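Local coordinates for protein glutathione S-transferase (Sulfitobacter, PDB 4GF0) that binds glutathione and, as a homolog of the glutathione transferases, probably catalyses its transfer to electrophilic substrates, at residues V108-K113 / D174-D179; I21-L26 / T194-V199. One frame throughout, in Å; residues are numbered along the deposited sequence. Where two conformers were deposited one is given.

Contact 1: V108-K113 / D174-D179; sequences VAHAHK and DGDGVD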
ATOM      1  N   VAL A 108      -8.818   2.026   2.334  1.00 15.43           N
ATOM      2  CA  VAL A 108      -9.488   0.884   2.946  1.00 17.69           C
ATOM      3  C   VAL A 108     -10.795   1.291   3.634  1.00 18.38           C
ATOM      4  O   VAL A 108     -11.803   0.587   3.507  1.00 16.70           O
ATOM      5  CB  VAL A 108      -8.552   0.128   3.919  1.00 14.36           C
ATOM      6  CG1 VAL A 108      -9.336  -0.876   4.771  1.00 15.49           C
ATOM      7  CG2 VAL A 108      -7.437  -0.572   3.134  1.00 14.86           C
ATOM      8  N   ALA A 109     -10.790   2.425   4.338  1.00 15.91           N
ATOM      9  CA  ALA A 109     -12.017   2.948   4.940  1.00 17.37           C
ATOM     10  C   ALA A 109     -13.068   3.240   3.874  1.00 16.96           C
ATOM     11  O   ALA A 109     -14.244   2.910   4.040  1.00 19.74           O
ATOM     12  CB  ALA A 109     -11.737   4.200   5.778  1.00 16.73           C
ATOM     13  N   HIS A 110     -12.646   3.862   2.779  1.00 16.11           N
ATOM     14  CA  HIS A 110     -13.558   4.181   1.681  1.00 20.03           C
ATOM     15  C   HIS A 110     -14.141   2.909   1.060  1.00 16.78           C
ATOM     16  O   HIS A 110     -15.309   2.875   0.684  1.00 19.95           O
ATOM     17  CB  HIS A 110     -12.826   4.995   0.613  1.00 18.34           C
ATOM     18  CG  HIS A 110     -13.598   5.172  -0.652  1.00 20.80           C
ATOM     19  ND1 HIS A 110     -14.632   6.071  -0.786  1.00 21.03           N
ATOM     20  CD2 HIS A 110     -13.472   4.569  -1.869  1.00 21.65           C
ATOM     21  CE1 HIS A 110     -15.119   6.015  -2.015  1.00 24.14           C
ATOM     22  NE2 HIS A 110     -14.424   5.107  -2.688  1.00 22.25           N
ATOM     23  N   ALA A 111     -13.317   1.867   0.975  1.00 18.77           N
ATOM     24  CA  ALA A 111     -13.689   0.622   0.303  1.00 16.39           C
ATOM     25  C   ALA A 111     -14.817  -0.094   1.023  1.00 18.29           C
ATOM     26  O   ALA A 111     -15.529  -0.901   0.422  1.00 19.21           O
ATOM     27  CB  ALA A 111     -12.481  -0.298   0.177  1.00 20.63           C
ATOM     28  N   HIS A 112     -14.987   0.205   2.305  1.00 16.88           N
ATOM     29  CA  HIS A 112     -16.060  -0.421   3.076  1.00 18.41           C
ATOM     30  C   HIS A 112     -17.443   0.112   2.713  1.00 24.14           C
ATOM     31  O   HIS A 112     -18.462  -0.430   3.159  1.00 23.48           O
ATOM     32  CB  HIS A 112     -15.799  -0.296   4.582  1.00 18.70           C
ATOM     33  CG  HIS A 112     -14.772  -1.248   5.089  1.00 16.93           C
ATOM     34  ND1 HIS A 112     -13.415  -1.104   4.837  1.00 16.36           N
ATOM     35  CD2 HIS A 112     -14.893  -2.390   5.806  1.00 17.22           C
ATOM     36  CE1 HIS A 112     -12.759  -2.099   5.397  1.00 19.65           C
ATOM     37  NE2 HIS A 112     -13.634  -2.895   5.996  1.00 21.44           N
ATOM     38  N   LYS A 113     -17.493   1.166   1.906  1.00 18.82           N
ATOM     39  CA  LYS A 113     -18.779   1.711   1.484  1.00 20.78           C
ATOM     40  C   LYS A 113     -19.484   0.797   0.487  1.00 24.21           C
ATOM     41  O   LYS A 113     -20.669   0.487   0.654  1.00 28.42           O
ATOM     42  CB  LYS A 113     -18.624   3.114   0.885  1.00 23.60           C
ATOM     43  CG  LYS A 113     -19.962   3.777   0.564  1.00 31.88           C
ATOM     44  CD  LYS A 113     -19.816   5.268   0.283  1.00 37.92           C
ATOM     45  CE  LYS A 113     -19.301   5.541  -1.112  1.00 44.61           C
ATOM     46  NZ  LYS A 113     -19.308   7.008  -1.411  1.00 48.05           N
ATOM     47  N   ASP A 174     -16.281  14.320  -0.171  1.00 24.12           N
ATOM     48  CA  ASP A 174     -17.626  14.896  -0.252  1.00 30.28           C
ATOM     49  C   ASP A 174     -18.660  13.798  -0.494  1.00 27.77           C
ATOM     50  O   ASP A 174     -19.691  13.741   0.187  1.00 30.62           O
ATOM     51  CB  ASP A 174     -17.707  15.948  -1.362  1.00 42.39           C
ATOM     52  CG  ASP A 174     -17.147  17.298  -0.938  1.00 55.88           C
ATOM     53  OD1 ASP A 174     -16.883  17.491   0.267  1.00 51.50           O
ATOM     54  OD2 ASP A 174     -16.995  18.175  -1.814  1.00 65.95           O
ATOM     55  N   GLY A 175     -18.352  12.917  -1.443  1.00 28.46           N
ATOM     56  CA  GLY A 175     -19.211  11.797  -1.782  1.00 26.62           C
ATOM     57  C   GLY A 175     -19.373  10.806  -0.645  1.00 30.53           C
ATOM     58  O   GLY A 175     -20.378  10.089  -0.575  1.00 33.37           O
ATOM     59  N   ASP A 176     -18.386  10.756   0.248  1.00 24.20           N
ATOM     60  CA  ASP A 176     -18.453   9.857   1.393  1.00 26.51           C
ATOM     61  C   ASP A 176     -19.094  10.521   2.609  1.00 27.50           C
ATOM     62  O   ASP A 176     -19.172   9.917   3.674  1.00 26.42           O
ATOM     63  CB  ASP A 176     -17.059   9.307   1.758  1.00 21.90           C
ATOM     64  CG  ASP A 176     -16.561   8.257   0.773  1.00 29.70           C
ATOM     65  OD1 ASP A 176     -17.340   7.849  -0.116  1.00 29.99           O
ATOM     66  OD2 ASP A 176     -15.390   7.829   0.889  1.00 27.45           O
ATOM     67  N   GLY A 177     -19.543  11.764   2.451  1.00 25.05           N
ATOM     68  CA  GLY A 177     -20.226  12.463   3.525  1.00 27.78           C
ATOM     69  C   GLY A 177     -19.334  13.294   4.437  1.00 33.47           C
ATOM     70  O   GLY A 177     -19.713  13.584   5.578  1.00 28.29           O
ATOM     71  N   VAL A 178     -18.160  13.684   3.937  1.00 26.87           N
ATOM     72  CA  VAL A 178     -17.220  14.523   4.683  1.00 26.06           C
ATOM     73  C   VAL A 178     -17.001  15.846   3.943  1.00 28.52           C
ATOM     74  O   VAL A 178     -16.702  15.844   2.749  1.00 33.65           O
ATOM     75  CB  VAL A 178     -15.851  13.825   4.842  1.00 22.57           C
ATOM     76  CG1 VAL A 178     -14.892  14.694   5.663  1.00 28.44           C
ATOM     77  CG2 VAL A 178     -16.012  12.455   5.496  1.00 25.26           C
ATOM     78  N   ASP A 179     -17.156  16.970   4.641  1.00 25.58           N
ATOM     79  CA  ASP A 179     -16.930  18.277   4.019  1.00 29.78           C
ATOM     80  C   ASP A 179     -15.434  18.560   3.946  1.00 25.38           C
ATOM     81  O   ASP A 179     -14.803  18.761   4.979  1.00 29.78           O
ATOM     82  CB  ASP A 179     -17.599  19.390   4.835  1.00 36.04           C
ATOM     83  CG  ASP A 179     -19.088  19.510   4.573  1.00 37.89           C
ATOM     84  OD1 ASP A 179     -19.496  19.387   3.400  1.00 34.38           O
ATOM     85  OD2 ASP A 179     -19.848  19.740   5.543  1.00 38.85           O
TER
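His110 and Lys113 share the carboxylate of Asp176 in a polar contact, a His-carboxylate hydrogen bond beside a salt bridge, within the helical C-terminal domain of the glutathione transferase fold. It ties the end region of helix 89-111 to a type I turn, Asp174 to Gly177, in the loop between helices 162-170 and 184-194. The case illustrates how one buried acid can join two basic side chains, because each of its oxygens serves a different donor. On OD2, the syn lone pair takes ND1 of His110 at a short 2.5 Å along a nearly straight bond (169°). The acid meets the imidazole at its edge, with the ring and carboxylate planes only 27° apart. His110 CG stands anti to the backbone N (chi1 170°), which carries the ring out from the helix to the turn. Trp172 stacks on that ring, and Met137 of helix 123-148 packs against both His110 and Asp176. The imidazole is thus held by its edge and by stacking, and the side chain of His110 lies about 6 Å from the bound glutathione, whose pocket includes nearby His107, Arg115 and Arg118. Lys113 runs extended until its chain bends at chi3, which swings the ammonium group across to the acid. There NZ meets OD1 of Asp176 at 2.5 Å, nearly in line with the C-O bond, while its CE lies 3.2 Å from the same oxygen.

Contact 2: I21-L26 / T194-V199; sequences IEEAAL and TARASV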
ATOM      1  N   ILE A  21       1.856  10.190 -14.458  1.00  9.38           N
ATOM      2  CA  ILE A  21       2.405  10.032 -15.796  1.00  9.50           C
ATOM      3  C   ILE A  21       2.368  11.369 -16.527  1.00 12.78           C
ATOM      4  O   ILE A  21       3.305  11.719 -17.247  1.00 13.73           O
ATOM      5  CB  ILE A  21       1.658   8.959 -16.609  1.00 10.57           C
ATOM      6  CG1 ILE A  21       1.827   7.601 -15.924  1.00 10.73           C
ATOM      7  CG2 ILE A  21       2.269   8.866 -18.007  1.00 12.51           C
ATOM      8  CD1 ILE A  21       0.965   6.481 -16.510  1.00 14.62           C
ATOM      9  N   GLU A  22       1.291  12.128 -16.330  1.00 11.77           N
ATOM     10  CA  GLU A  22       1.209  13.465 -16.910  1.00 13.87           C
ATOM     11  C   GLU A  22       2.294  14.388 -16.355  1.00 13.72           C
ATOM     12  O   GLU A  22       2.903  15.164 -17.101  1.00 14.40           O
ATOM     13  CB  GLU A  22      -0.172  14.088 -16.664  1.00 15.01           C
ATOM     14  CG  GLU A  22      -1.339  13.299 -17.243  1.00 15.34           C
ATOM     15  CD  GLU A  22      -1.527  13.501 -18.733  1.00 24.29           C
ATOM     16  OE1 GLU A  22      -0.767  14.288 -19.347  1.00 25.94           O
ATOM     17  OE2 GLU A  22      -2.452  12.872 -19.300  1.00 21.74           O
ATOM     18  N   GLU A  23       2.535  14.314 -15.049  1.00 12.68           N
ATOM     19  CA  GLU A  23       3.568  15.140 -14.424  1.00 11.81           C
ATOM     20  C   GLU A  23       4.930  14.782 -15.003  1.00 16.06           C
ATOM     21  O   GLU A  23       5.792  15.644 -15.149  1.00 16.41           O
ATOM     22  CB  GLU A  23       3.598  14.940 -12.903  1.00 14.43           C
ATOM     23  CG  GLU A  23       2.438  15.545 -12.146  1.00 14.32           C
ATOM     24  CD  GLU A  23       2.561  17.059 -12.002  1.00 16.38           C
ATOM     25  OE1 GLU A  23       3.705  17.577 -12.018  1.00 17.16           O
ATOM     26  OE2 GLU A  23       1.513  17.735 -11.868  1.00 17.22           O
ATOM     27  N   ALA A  24       5.106  13.508 -15.341  1.00 13.42           N
ATOM     28  CA  ALA A  24       6.367  12.999 -15.885  1.00 15.35           C
ATOM     29  C   ALA A  24       6.560  13.356 -17.358  1.00 16.98           C
ATOM     30  O   ALA A  24       7.635  13.108 -17.931  1.00 16.57           O
ATOM     31  CB  ALA A  24       6.438  11.492 -15.706  1.00 16.92           C
ATOM     32  N   ALA A  25       5.520  13.930 -17.958  1.00 15.35           N
ATOM     33  CA  ALA A  25       5.503  14.289 -19.374  1.00 20.91           C
ATOM     34  C   ALA A  25       5.755  13.085 -20.275  1.00 23.31           C
ATOM     35  O   ALA A  25       6.410  13.201 -21.307  1.00 23.37           O
ATOM     36  CB  ALA A  25       6.526  15.397 -19.662  1.00 21.73           C
ATOM     37  N   LEU A  26       5.218  11.931 -19.897  1.00 13.92           N
ATOM     38  CA  LEU A  26       5.380  10.733 -20.706  1.00 15.79           C
ATOM     39  C   LEU A  26       4.124  10.480 -21.527  1.00 17.57           C
ATOM     40  O   LEU A  26       3.014  10.758 -21.074  1.00 18.20           O
ATOM     41  CB  LEU A  26       5.660   9.526 -19.816  1.00 16.98           C
ATOM     42  CG  LEU A  26       7.003   9.561 -19.091  1.00 24.79           C
ATOM     43  CD1 LEU A  26       7.104   8.407 -18.111  1.00 23.10           C
ATOM     44  CD2 LEU A  26       8.114   9.492 -20.121  1.00 22.57           C
ATOM     45  N   THR A 194      -5.998  21.039  -8.388  0.53 25.03           N
ATOM     46  CA  THR A 194      -6.974  21.309  -9.441  0.53 11.33           C
ATOM     47  C   THR A 194      -6.398  22.236 -10.520  0.53 16.17           C
ATOM     48  O   THR A 194      -6.753  22.138 -11.697  0.53 16.64           O
ATOM     49  CB  THR A 194      -8.276  21.900  -8.840  0.53 19.12           C
ATOM     50  OG1 THR A 194      -8.904  20.911  -8.011  0.53 21.02           O
ATOM     51  CG2 THR A 194      -9.244  22.331  -9.926  0.53 15.95           C
ATOM     52  N   ALA A 195      -5.471  23.100 -10.113  1.00 15.42           N
ATOM     53  CA  ALA A 195      -4.875  24.093 -11.006  1.00 15.36           C
ATOM     54  C   ALA A 195      -3.676  23.559 -11.782  1.00 16.00           C
ATOM     55  O   ALA A 195      -3.169  24.234 -12.678  1.00 14.93           O
ATOM     56  CB  ALA A 195      -4.475  25.330 -10.216  1.00 17.32           C
ATOM     57  N   ARG A 196      -3.214  22.354 -11.445  1.00 14.51           N
ATOM     58  CA  ARG A 196      -2.026  21.793 -12.094  1.00 15.13           C
ATOM     59  C   ARG A 196      -2.338  21.252 -13.483  1.00 13.06           C
ATOM     60  O   ARG A 196      -3.443  20.762 -13.747  1.00 13.59           O
ATOM     61  CB  ARG A 196      -1.395  20.678 -11.239  1.00 15.27           C
ATOM     62  CG  ARG A 196      -0.709  21.177  -9.963  1.00 18.60           C
ATOM     63  CD  ARG A 196       0.007  20.038  -9.227  1.00 16.41           C
ATOM     64  NE  ARG A 196       1.283  19.663  -9.849  1.00 15.86           N
ATOM     65  CZ  ARG A 196       2.464  20.199  -9.544  1.00 19.04           C
ATOM     66  NH1 ARG A 196       2.551  21.158  -8.630  1.00 15.63           N
ATOM     67  NH2 ARG A 196       3.569  19.782 -10.164  1.00 13.71           N
ATOM     68  N   ALA A 197      -1.355  21.341 -14.372  1.00 13.56           N
ATOM     69  CA  ALA A 197      -1.536  20.860 -15.738  1.00 14.21           C
ATOM     70  C   ALA A 197      -1.891  19.372 -15.807  1.00 15.36           C
ATOM     71  O   ALA A 197      -2.703  18.957 -16.640  1.00 15.35           O
ATOM     72  CB  ALA A 197      -0.288  21.156 -16.567  1.00 13.53           C
ATOM     73  N   SER A 198      -1.288  18.572 -14.934  1.00 12.79           N
ATOM     74  CA  SER A 198      -1.504  17.128 -14.949  1.00 14.12           C
ATOM     75  C   SER A 198      -2.956  16.790 -14.661  1.00 18.08           C
ATOM     76  O   SER A 198      -3.535  15.903 -15.283  1.00 15.54           O
ATOM     77  CB  SER A 198      -0.614  16.465 -13.913  1.00 13.50           C
ATOM     78  OG  SER A 198      -0.869  17.040 -12.637  1.00 16.26           O
ATOM     79  N   VAL A 199      -3.546  17.506 -13.714  1.00 17.07           N
ATOM     80  CA  VAL A 199      -4.920  17.238 -13.309  1.00 17.16           C
ATOM     81  C   VAL A 199      -5.899  17.726 -14.373  1.00 19.10           C
ATOM     82  O   VAL A 199      -6.894  17.060 -14.666  1.00 19.71           O
ATOM     83  CB  VAL A 199      -5.221  17.891 -11.950  1.00 16.31           C
ATOM     84  CG1 VAL A 199      -6.706  17.793 -11.616  1.00 18.29           C
ATOM     85  CG2 VAL A 199      -4.380  17.211 -10.864  1.00 16.41           C
TER
HETATM   86  O   HOH W   1       1.271  19.723 -13.727  1.00 16.17           O
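Glu22 and Ser198 bring their CA atoms to 5.0 Å where the C-terminal part of helix 14-23 passes the first turn of helix 197-204, close enough for Glu22 CB to rest on Ser198 CB at 3.7 Å. Beyond this apolar touch, the contact shows how one carboxylate can gather several donors at a helix start. Arg196, the N-cap residue, grips Glu23 side-on, its NE reaching Glu23 OE2 at 2.8 Å. Its NH2 takes Glu23 OE1 at 2.9 Å, and both bonds are nearly straight. The guanidinium presents its edge, with both oxygens close to its plane, yet the carboxylate is turned 39° from that plane, so NE approaches OE2 from above the carboxylate. Ser198 OG donates to OE2 from the anti side at 2.6 Å; its chi1 of 56° sets the hydroxyl between the backbone N and the carbonyl carbon, facing the acid. A water completes the cluster, donating to Glu23 OE2 and accepting from Ser198 N at 3.1 Å, so the acid also reaches a first-turn amide, where the helix dipole would probably favour its negative charge. A glutamine in place of this acid removes the negative charge, and would probably leave the charge of Arg196 without its mate here. Tyr153 and Phe159 hold the guanidinium further, by a hydrogen bond to NH1 and a cation-pi contact. The carboxylate of Glu22 turns elsewhere, to Lys205 and Tyr28. Helix 14-23 closes with a Schellman motif at Ala25. This helix of the thioredoxin-like domain packs against two others: Ile21 and Ala24 touch Val75 of helix 68-78, while Ile19 meets Ser198 and Val199 of helix 197-204.

Overall arrangement
From the N terminus, the chain passes through strand 4-8 and helix 14-23, whose end region opens contact 2. It then completes the four-stranded sheet and helix 68-78, and enters the helical part with helix 89-111, where contact 1 begins. Contact 1 closes a loop of 60 residues, mostly helical, at 174-179. Only after helix 184-194 does the chain return to 21-26, so the smaller loop is nested inside the larger. Contact 1 is internal to the helical domain, whereas contact 2 joins the thioredoxin-like domain to helix 197-204. Their centres lie 25 Å apart, on opposite sides of the chain's centre, and they do not touch.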